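Local coordinates for ADP-ribosylating toxin CARDS (Mycoplasma pneumoniae, PDB 4TLV), which transfers ADP-ribosyl groups from NAD(+) to target proteins and causes vacuolation of mammalian cells, acting as the main virulence factor of its bacterium, at residues Y90-A94 with G587-F591; E273-V277 with Q312-F316; S505-V509 with G566-D572. The contacts are given in a common frame with arbitrary orientation. Residue numbers count along the deposited sequence, not the author numbering.

Contact 1: residues Y90-A94 with G587-F591; sequences YNARA and GFDRF. With ACT (acetate ion), chain N.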
loop_
_atom_site.group_PDB
_atom_site.type_symbol
_atom_site.label_atom_id
_atom_site.label_comp_id
_atom_site.label_asym_id
_atom_site.label_seq_id
_atom_site.Cartn_x
_atom_site.Cartn_y
_atom_site.Cartn_z
ATOM N N TYR A 90 -6.975 -8.491 -12.756
ATOM C CA TYR A 90 -5.556 -8.161 -12.870
ATOM C C TYR A 90 -5.147 -7.085 -11.889
ATOM O O TYR A 90 -5.892 -6.143 -11.657
ATOM C CB TYR A 90 -5.278 -7.601 -14.270
ATOM C CG TYR A 90 -5.574 -8.613 -15.343
ATOM C CD1 TYR A 90 -6.855 -8.740 -15.868
ATOM C CD2 TYR A 90 -4.573 -9.463 -15.812
ATOM C CE1 TYR A 90 -7.146 -9.710 -16.845
ATOM C CE2 TYR A 90 -4.848 -10.423 -16.787
ATOM C CZ TYR A 90 -6.127 -10.533 -17.301
ATOM O OH TYR A 90 -6.386 -11.473 -18.275
ATOM N N ASN A 91 -3.934 -7.187 -11.368
ATOM C CA ASN A 91 -3.439 -6.164 -10.436
ATOM C C ASN A 91 -2.920 -4.894 -11.138
ATOM O O ASN A 91 -2.038 -4.964 -12.007
ATOM C CB ASN A 91 -2.345 -6.743 -9.531
ATOM C CG ASN A 91 -1.905 -5.749 -8.469
ATOM O OD1 ASN A 91 -0.937 -5.043 -8.654
ATOM N ND2 ASN A 91 -2.663 -5.666 -7.365
ATOM N N ALA A 92 -3.459 -3.734 -10.756
ATOM C CA ALA A 92 -3.076 -2.488 -11.419
ATOM C C ALA A 92 -1.595 -2.181 -11.205
ATOM O O ALA A 92 -0.870 -1.865 -12.166
ATOM C CB ALA A 92 -3.967 -1.309 -10.950
ATOM N N ARG A 93 -1.121 -2.270 -9.961
ATOM C CA ARG A 93 0.297 -1.941 -9.711
ATOM C C ARG A 93 1.275 -2.849 -10.491
ATOM O O ARG A 93 2.211 -2.352 -11.124
ATOM C CB ARG A 93 0.637 -1.935 -8.205
ATOM C CG ARG A 93 0.285 -0.592 -7.500
ATOM C CD ARG A 93 1.514 0.347 -7.387
ATOM N NE ARG A 93 2.486 -0.257 -6.490
ATOM C CZ ARG A 93 3.672 -0.737 -6.850
ATOM N NH1 ARG A 93 4.094 -0.627 -8.103
ATOM N NH2 ARG A 93 4.441 -1.321 -5.937
ATOM N N ALA A 94 1.051 -4.162 -10.456
ATOM C CA ALA A 94 1.947 -5.091 -11.127
ATOM C C ALA A 94 1.903 -4.858 -12.640
ATOM O O ALA A 94 2.920 -4.966 -13.337
ATOM C CB ALA A 94 1.563 -6.543 -10.795
ATOM N N GLY A 587 4.808 -10.356 -3.624
ATOM C CA GLY A 587 3.809 -9.294 -3.569
ATOM C C GLY A 587 4.357 -7.880 -3.582
ATOM O O GLY A 587 3.599 -6.919 -3.490
ATOM N N PHE A 588 5.676 -7.744 -3.690
ATOM C CA PHE A 588 6.318 -6.442 -3.654
ATOM C C PHE A 588 5.805 -5.528 -4.776
ATOM O O PHE A 588 5.842 -4.319 -4.638
ATOM C CB PHE A 588 7.839 -6.580 -3.779
ATOM C CG PHE A 588 8.301 -6.791 -5.194
ATOM C CD1 PHE A 588 8.172 -8.040 -5.799
ATOM C CD2 PHE A 588 8.820 -5.738 -5.927
ATOM C CE1 PHE A 588 8.584 -8.233 -7.117
ATOM C CE2 PHE A 588 9.221 -5.917 -7.240
ATOM C CZ PHE A 588 9.106 -7.154 -7.838
ATOM N N ASP A 589 5.360 -6.107 -5.889
ATOM C CA ASP A 589 4.925 -5.296 -7.039
ATOM C C ASP A 589 3.404 -5.029 -7.059
ATOM O O ASP A 589 2.849 -4.577 -8.073
ATOM C CB ASP A 589 5.414 -5.904 -8.373
ATOM C CG ASP A 589 5.199 -7.423 -8.461
ATOM O OD1 ASP A 589 4.620 -8.017 -7.525
ATOM O OD2 ASP A 589 5.636 -8.035 -9.469
ATOM N N ARG A 590 2.746 -5.259 -5.924
ATOM C CA ARG A 590 1.301 -5.067 -5.822
ATOM C C ARG A 590 0.839 -3.984 -4.838
ATOM O O ARG A 590 -0.343 -3.629 -4.835
ATOM C CB ARG A 590 0.606 -6.391 -5.488
ATOM C CG ARG A 590 0.878 -7.497 -6.509
ATOM C CD ARG A 590 -0.247 -8.536 -6.513
ATOM N NE ARG A 590 -0.832 -8.704 -5.183
ATOM C CZ ARG A 590 -0.427 -9.621 -4.313
ATOM N NH1 ARG A 590 0.559 -10.453 -4.655
ATOM N NH2 ARG A 590 -1.004 -9.710 -3.115
ATOM N N PHE A 591 1.744 -3.468 -4.010
ATOM C CA PHE A 591 1.363 -2.547 -2.934
ATOM C C PHE A 591 1.802 -1.088 -3.185
ATOM O O PHE A 591 2.682 -0.779 -3.987
ATOM C CB PHE A 591 1.977 -2.984 -1.604
ATOM C CG PHE A 591 1.375 -4.217 -1.006
ATOM C CD1 PHE A 591 1.824 -5.475 -1.377
ATOM C CD2 PHE A 591 0.410 -4.122 -0.009
ATOM C CE1 PHE A 591 1.292 -6.619 -0.801
ATOM C CE2 PHE A 591 -0.112 -5.260 0.578
ATOM C CZ PHE A 591 0.328 -6.509 0.185
ATOM O OXT PHE A 591 1.305 -0.158 -2.548
HETATM C C ACT N . 8.010 -2.209 -7.283
HETATM O O ACT N . 6.776 -2.017 -7.333
HETATM O OXT ACT N . 8.618 -2.273 -8.383
HETATM C CH3 ACT N . 8.708 -2.363 -5.966
#
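The interface between the mono-ADP-ribosyltransferase domain and the D3 domain is made here by the end of the chain, which settles against the start of helix 92-104. Arg93, in the first turn, turns its guanidinium toward the C-terminal carboxylate: NE and NH2 both donate to Phe591 O, at 2.6 Å and 2.7 Å, while OXT lies farther from NE, at 4.1 Å. The other edge of the guanidinium serves an acetate, probably from the crystallisation liquor, with NH1 and NH2 at 3.1 Å and 2.8 Å from its O atom; Glu97 forms a salt bridge to NH1. Arg590 N and Asp589 C of the type I turn Gly587-Arg590 cover one guanidinium face. Asn91 OD1 accepts from Ala94 N at 2.8 Å and also touches Arg590 CA at 3.6 Å. Salt bridges tie Arg590 to Glu54 of the transferase domain and Asp589 to Arg544 of D3. The arrangement combines a classical asparagine N-cap with an arginine that binds a chain terminus across a domain boundary.

Contact 2: residues E273-V277 with Q312-F316; sequences EDTPV and QTIFF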
loop_
_atom_site.group_PDB
_atom_site.type_symbol
_atom_site.label_atom_id
_atom_site.label_comp_id
_atom_site.label_asym_id
_atom_site.label_seq_id
_atom_site.Cartn_x
_atom_site.Cartn_y
_atom_site.Cartn_z
ATOM N N GLU A 273 -3.463 18.078 10.606
ATOM C CA GLU A 273 -3.031 18.653 11.877
ATOM C C GLU A 273 -2.203 17.615 12.602
ATOM O O GLU A 273 -2.398 16.419 12.406
ATOM C CB GLU A 273 -4.239 18.995 12.772
ATOM C CG GLU A 273 -5.223 19.969 12.161
ATOM C CD GLU A 273 -6.620 19.896 12.796
ATOM O OE1 GLU A 273 -6.927 18.929 13.556
ATOM O OE2 GLU A 273 -7.418 20.808 12.508
ATOM N N ASP A 274 -1.283 18.076 13.441
ATOM C CA ASP A 274 -0.490 17.190 14.277
ATOM C C ASP A 274 -1.335 16.710 15.448
ATOM O O ASP A 274 -1.855 17.521 16.214
ATOM C CB ASP A 274 0.744 17.928 14.798
ATOM C CG ASP A 274 1.786 18.173 13.716
ATOM O OD1 ASP A 274 1.701 17.566 12.623
ATOM O OD2 ASP A 274 2.710 18.961 13.984
ATOM N N THR A 275 -1.482 15.400 15.589
ATOM C CA THR A 275 -2.328 14.852 16.643
ATOM C C THR A 275 -1.570 13.872 17.534
ATOM O O THR A 275 -1.031 12.870 17.046
ATOM C CB THR A 275 -3.545 14.093 16.041
ATOM O OG1 THR A 275 -3.079 13.043 15.181
ATOM C CG2 THR A 275 -4.421 15.026 15.211
ATOM N N PRO A 276 -1.533 14.142 18.845
ATOM C CA PRO A 276 -1.089 13.094 19.772
ATOM C C PRO A 276 -2.195 12.045 19.887
ATOM O O PRO A 276 -3.311 12.276 19.415
ATOM C CB PRO A 276 -0.936 13.852 21.096
ATOM C CG PRO A 276 -1.938 14.968 20.982
ATOM C CD PRO A 276 -1.781 15.417 19.543
ATOM N N VAL A 277 -1.894 10.906 20.507
ATOM C CA VAL A 277 -2.832 9.800 20.571
ATOM C C VAL A 277 -3.046 9.370 22.020
ATOM O O VAL A 277 -2.086 9.041 22.728
ATOM C CB VAL A 277 -2.320 8.585 19.764
ATOM C CG1 VAL A 277 -3.330 7.443 19.832
ATOM C CG2 VAL A 277 -2.044 9.004 18.291
ATOM N N GLN A 312 8.772 10.728 21.186
ATOM C CA GLN A 312 8.056 11.527 20.205
ATOM C C GLN A 312 6.572 11.157 20.290
ATOM O O GLN A 312 6.231 10.023 20.611
ATOM C CB GLN A 312 8.673 11.331 18.820
ATOM C CG GLN A 312 10.085 11.958 18.752
ATOM C CD GLN A 312 10.733 11.832 17.385
ATOM O OE1 GLN A 312 10.069 11.528 16.399
ATOM N NE2 GLN A 312 12.040 12.074 17.323
ATOM N N THR A 313 5.706 12.129 20.036
ATOM C CA THR A 313 4.334 12.057 20.512
ATOM C C THR A 313 3.300 12.222 19.405
ATOM O O THR A 313 2.120 11.998 19.640
ATOM C CB THR A 313 4.061 13.148 21.572
ATOM O OG1 THR A 313 4.121 14.442 20.955
ATOM C CG2 THR A 313 5.088 13.096 22.705
ATOM N N ILE A 314 3.727 12.641 18.218
ATOM C CA ILE A 314 2.765 12.889 17.144
ATOM C C ILE A 314 2.736 11.740 16.137
ATOM O O ILE A 314 3.764 11.370 15.573
ATOM C CB ILE A 314 3.052 14.211 16.395
ATOM C CG1 ILE A 314 3.087 15.404 17.376
ATOM C CG2 ILE A 314 2.051 14.397 15.225
ATOM C CD1 ILE A 314 1.795 15.596 18.238
ATOM N N PHE A 315 1.541 11.197 15.911
ATOM C CA PHE A 315 1.351 10.077 14.995
ATOM C C PHE A 315 0.249 10.391 13.995
ATOM O O PHE A 315 -0.584 11.264 14.233
ATOM C CB PHE A 315 0.977 8.790 15.745
ATOM C CG PHE A 315 2.029 8.335 16.734
ATOM C CD1 PHE A 315 2.093 8.907 17.996
ATOM C CD2 PHE A 315 2.943 7.354 16.398
ATOM C CE1 PHE A 315 3.050 8.511 18.915
ATOM C CE2 PHE A 315 3.917 6.946 17.313
ATOM C CZ PHE A 315 3.966 7.532 18.578
ATOM N N PHE A 316 0.257 9.675 12.874
ATOM C CA PHE A 316 -0.863 9.719 11.949
ATOM C C PHE A 316 -1.122 8.337 11.381
ATOM O O PHE A 316 -0.224 7.492 11.336
ATOM C CB PHE A 316 -0.635 10.757 10.834
ATOM C CG PHE A 316 0.571 10.488 9.972
ATOM C CD1 PHE A 316 0.473 9.643 8.872
ATOM C CD2 PHE A 316 1.777 11.134 10.213
ATOM C CE1 PHE A 316 1.579 9.407 8.053
ATOM C CE2 PHE A 316 2.889 10.912 9.394
ATOM C CZ PHE A 316 2.785 10.034 8.318
HETATM O O HOH W 1 -0.669 13.742 13.275
HETATM O O HOH W 2 0.751 10.844 21.635
#
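This is a loosely paired, partly hydrated contact at the entry to the D2 β-trefoil domain, where the loop leading into strand 278-281 crosses the segment that leads into strand 315-317. One direct backbone hydrogen bond joins the segments, from Phe315 N to Thr275 O at 3.3 Å. Water supplies further links. Water 1 accepts from Thr275 N at 3.0 Å and donates to Phe315 O at 2.7 Å, with a weak bond to Glu273 O at 3.3 Å; water 2 accepts from Val277 N at 2.9 Å and donates to Thr313 O at 2.7 Å. Between them, Pro276, which has no amide proton to offer, brings its CA to 3.4 Å from Thr313 O in a CA-H...O contact. Apolar groups fill in around this backbone: Ile314 CD1 meets Pro276 CD at 3.8 Å, Ile314 CG2 reaches Asp274 CB at 3.8 Å, and Val277 CG2 lies 4.0 Å from Phe315 CB. Glu273 and Asp274 end the solvent-exposed KELED motif, which is involved in trafficking to the host endoplasmic reticulum; Asp274 forms a salt bridge to Lys326. Strand 323-325 pairs with strand 315-317, and Phe315 also packs on Leu290 and Ala292 of strand 287-293.

Contact 3: residues S505-V509 with G566-D572; sequences SWDWV and GWYSTYD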
loop_
_atom_site.group_PDB
_atom_site.type_symbol
_atom_site.label_atom_id
_atom_site.label_comp_id
_atom_site.label_asym_id
_atom_site.label_seq_id
_atom_site.Cartn_x
_atom_site.Cartn_y
_atom_site.Cartn_z
ATOM N N SER A 505 32.958 -5.177 -19.621
ATOM C CA SER A 505 31.538 -5.425 -19.830
ATOM C C SER A 505 30.759 -5.404 -18.512
ATOM O O SER A 505 29.524 -5.438 -18.508
ATOM C CB SER A 505 31.354 -6.785 -20.513
ATOM O OG SER A 505 31.815 -7.831 -19.673
ATOM N N TRP A 506 31.489 -5.358 -17.404
ATOM C CA TRP A 506 30.900 -5.418 -16.074
ATOM C C TRP A 506 31.683 -4.559 -15.083
ATOM O O TRP A 506 32.816 -4.149 -15.355
ATOM C CB TRP A 506 30.887 -6.860 -15.581
ATOM C CG TRP A 506 32.253 -7.400 -15.297
ATOM C CD1 TRP A 506 33.145 -7.899 -16.204
ATOM C CD2 TRP A 506 32.887 -7.493 -14.017
ATOM N NE1 TRP A 506 34.295 -8.306 -15.566
ATOM C CE2 TRP A 506 34.162 -8.063 -14.220
ATOM C CE3 TRP A 506 32.500 -7.149 -12.717
ATOM C CZ2 TRP A 506 35.051 -8.299 -13.174
ATOM C CZ3 TRP A 506 33.381 -7.381 -11.678
ATOM C CH2 TRP A 506 34.644 -7.951 -11.911
ATOM N N ASP A 507 31.078 -4.293 -13.928
ATOM C CA ASP A 507 31.774 -3.635 -12.818
ATOM C C ASP A 507 30.984 -3.906 -11.542
ATOM O O ASP A 507 29.768 -4.140 -11.586
ATOM C CB ASP A 507 31.940 -2.132 -13.081
ATOM C CG ASP A 507 33.061 -1.487 -12.246
ATOM O OD1 ASP A 507 33.670 -2.151 -11.382
ATOM O OD2 ASP A 507 33.321 -0.284 -12.454
ATOM N N TRP A 508 31.679 -3.933 -10.412
ATOM C CA TRP A 508 31.033 -4.113 -9.119
ATOM C C TRP A 508 29.979 -3.031 -8.901
ATOM O O TRP A 508 30.090 -1.928 -9.440
ATOM C CB TRP A 508 32.068 -4.019 -8.001
ATOM C CG TRP A 508 33.197 -5.001 -8.129
ATOM C CD1 TRP A 508 34.518 -4.713 -8.363
ATOM C CD2 TRP A 508 33.111 -6.427 -8.019
ATOM N NE1 TRP A 508 35.254 -5.876 -8.404
ATOM C CE2 TRP A 508 34.415 -6.940 -8.195
ATOM C CE3 TRP A 508 32.059 -7.322 -7.787
ATOM C CZ2 TRP A 508 34.692 -8.305 -8.151
ATOM C CZ3 TRP A 508 32.337 -8.673 -7.744
ATOM C CH2 TRP A 508 33.642 -9.154 -7.925
ATOM N N VAL A 509 28.954 -3.351 -8.123
ATOM C CA VAL A 509 28.055 -2.324 -7.609
ATOM C C VAL A 509 28.536 -1.959 -6.204
ATOM O O VAL A 509 29.395 -2.637 -5.643
ATOM C CB VAL A 509 26.591 -2.815 -7.571
ATOM C CG1 VAL A 509 26.056 -2.985 -8.977
ATOM C CG2 VAL A 509 26.488 -4.120 -6.816
ATOM N N GLY A 566 29.761 -11.933 -4.703
ATOM C CA GLY A 566 29.978 -10.560 -5.118
ATOM C C GLY A 566 28.897 -10.042 -6.054
ATOM O O GLY A 566 28.615 -10.646 -7.090
ATOM N N TRP A 567 28.301 -8.906 -5.696
ATOM C CA TRP A 567 27.252 -8.290 -6.502
ATOM C C TRP A 567 27.872 -7.360 -7.534
ATOM O O TRP A 567 28.708 -6.526 -7.202
ATOM C CB TRP A 567 26.276 -7.521 -5.587
ATOM C CG TRP A 567 25.522 -8.419 -4.659
ATOM C CD1 TRP A 567 26.023 -9.080 -3.584
ATOM C CD2 TRP A 567 24.125 -8.752 -4.717
ATOM N NE1 TRP A 567 25.038 -9.813 -2.970
ATOM C CE2 TRP A 567 23.857 -9.623 -3.644
ATOM C CE3 TRP A 567 23.073 -8.390 -5.568
ATOM C CZ2 TRP A 567 22.584 -10.155 -3.401
ATOM C CZ3 TRP A 567 21.804 -8.917 -5.329
ATOM C CH2 TRP A 567 21.571 -9.788 -4.254
ATOM N N TYR A 568 27.462 -7.486 -8.791
ATOM C CA TYR A 568 27.999 -6.626 -9.834
ATOM C C TYR A 568 26.911 -6.306 -10.845
ATOM O O TYR A 568 25.825 -6.881 -10.793
ATOM C CB TYR A 568 29.194 -7.321 -10.522
ATOM C CG TYR A 568 28.815 -8.539 -11.343
ATOM C CD1 TYR A 568 28.645 -9.789 -10.746
ATOM C CD2 TYR A 568 28.628 -8.436 -12.714
ATOM C CE1 TYR A 568 28.286 -10.907 -11.495
ATOM C CE2 TYR A 568 28.280 -9.547 -13.479
ATOM C CZ TYR A 568 28.109 -10.776 -12.865
ATOM O OH TYR A 568 27.752 -11.868 -13.627
ATOM N N SER A 569 27.179 -5.379 -11.755
ATOM C CA SER A 569 26.275 -5.171 -12.880
ATOM C C SER A 569 27.017 -5.358 -14.205
ATOM O O SER A 569 28.237 -5.173 -14.270
ATOM C CB SER A 569 25.601 -3.792 -12.827
ATOM O OG SER A 569 26.520 -2.725 -13.023
ATOM N N THR A 570 26.273 -5.696 -15.258
ATOM C CA THR A 570 26.883 -6.113 -16.517
ATOM C C THR A 570 26.039 -5.822 -17.755
ATOM O O THR A 570 24.812 -5.719 -17.683
ATOM C CB THR A 570 27.230 -7.623 -16.480
ATOM O OG1 THR A 570 27.842 -8.007 -17.716
ATOM C CG2 THR A 570 25.976 -8.473 -16.246
ATOM N N TYR A 571 26.709 -5.684 -18.895
ATOM C CA TYR A 571 26.023 -5.599 -20.178
ATOM C C TYR A 571 25.821 -6.984 -20.810
ATOM O O TYR A 571 25.132 -7.111 -21.821
ATOM C CB TYR A 571 26.796 -4.713 -21.158
ATOM C CG TYR A 571 26.774 -3.235 -20.844
ATOM C CD1 TYR A 571 25.580 -2.521 -20.840
ATOM C CD2 TYR A 571 27.949 -2.549 -20.560
ATOM C CE1 TYR A 571 25.559 -1.167 -20.561
ATOM C CE2 TYR A 571 27.934 -1.201 -20.279
ATOM C CZ TYR A 571 26.740 -0.517 -20.278
ATOM O OH TYR A 571 26.734 0.826 -20.004
ATOM N N ASP A 572 26.429 -8.015 -20.231
ATOM C CA ASP A 572 26.351 -9.358 -20.807
ATOM C C ASP A 572 25.109 -10.100 -20.342
ATOM O O ASP A 572 24.965 -10.395 -19.162
ATOM C CB ASP A 572 27.594 -10.172 -20.454
ATOM C CG ASP A 572 28.848 -9.637 -21.116
ATOM O OD1 ASP A 572 28.733 -9.011 -22.197
ATOM O OD2 ASP A 572 29.944 -9.843 -20.550
HETATM O O HOH W 3 28.369 -1.366 -11.495
HETATM O O HOH W 4 30.044 -5.343 -5.103
#
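Two tryptophans separated by one residue, Trp506 and Trp508, both pack against Tyr568 on the neighbouring antiparallel strand. Trp506 CE3 and Trp508 CE3 each lie 4.0 Å from Tyr568 CB, and the Trp506 six-membered ring meets the Tyr568 ring obliquely, centroids 5.7 Å apart. A CB on Gly566 would clash with Trp508 CZ3; without one, CZ3 lies 4.0 Å from Gly566 CA. Between the tryptophans along the strand, Asp507 forms a hydrogen-bonded pair with Ser569: Asp507 N to Ser569 O is 3.0 Å and Ser569 N to Asp507 O is 2.9 Å. The bond from Val509 N to Trp567 O is weak, 3.3 Å, and water 4 lies 2.8 Å from both Val509 O and Trp567 O. Ser505 O accepts from Tyr571 N (2.9 Å) and Thr570 OG1 (3.2 Å), Ser505 OG donates to Asp572 OD2 (2.9 Å), and Thr570 OG1 closes an ST turn with Asp572 N. Backbone bonds thus run the length of this D3 β-trefoil contact, reinforced by hydroxyls at the Ser505 end and weakening toward Val509.

How the contacts relate
The three contacts illustrate how chemistry varies within one multidomain chain. Contact 1 joins different domains through a charged terminus, its centre nearest that of the chain, about 9 Å away; the centres of contact 2, in D2 apart from the end of the KELED motif, and contact 3, within D3, lie about 21 Å and about 32 Å away. All three are partly buried. Along the chain, contacts 2 and 3 follow one another inside the loop that contact 1 closes. Contacts 1 and 3 share the D3 domain but no residues, their centres about 28 Å apart. Where contact 3 has regular strand pairing, contact 2 has one direct backbone bond and relies on water, and contact 1 uses an arginine.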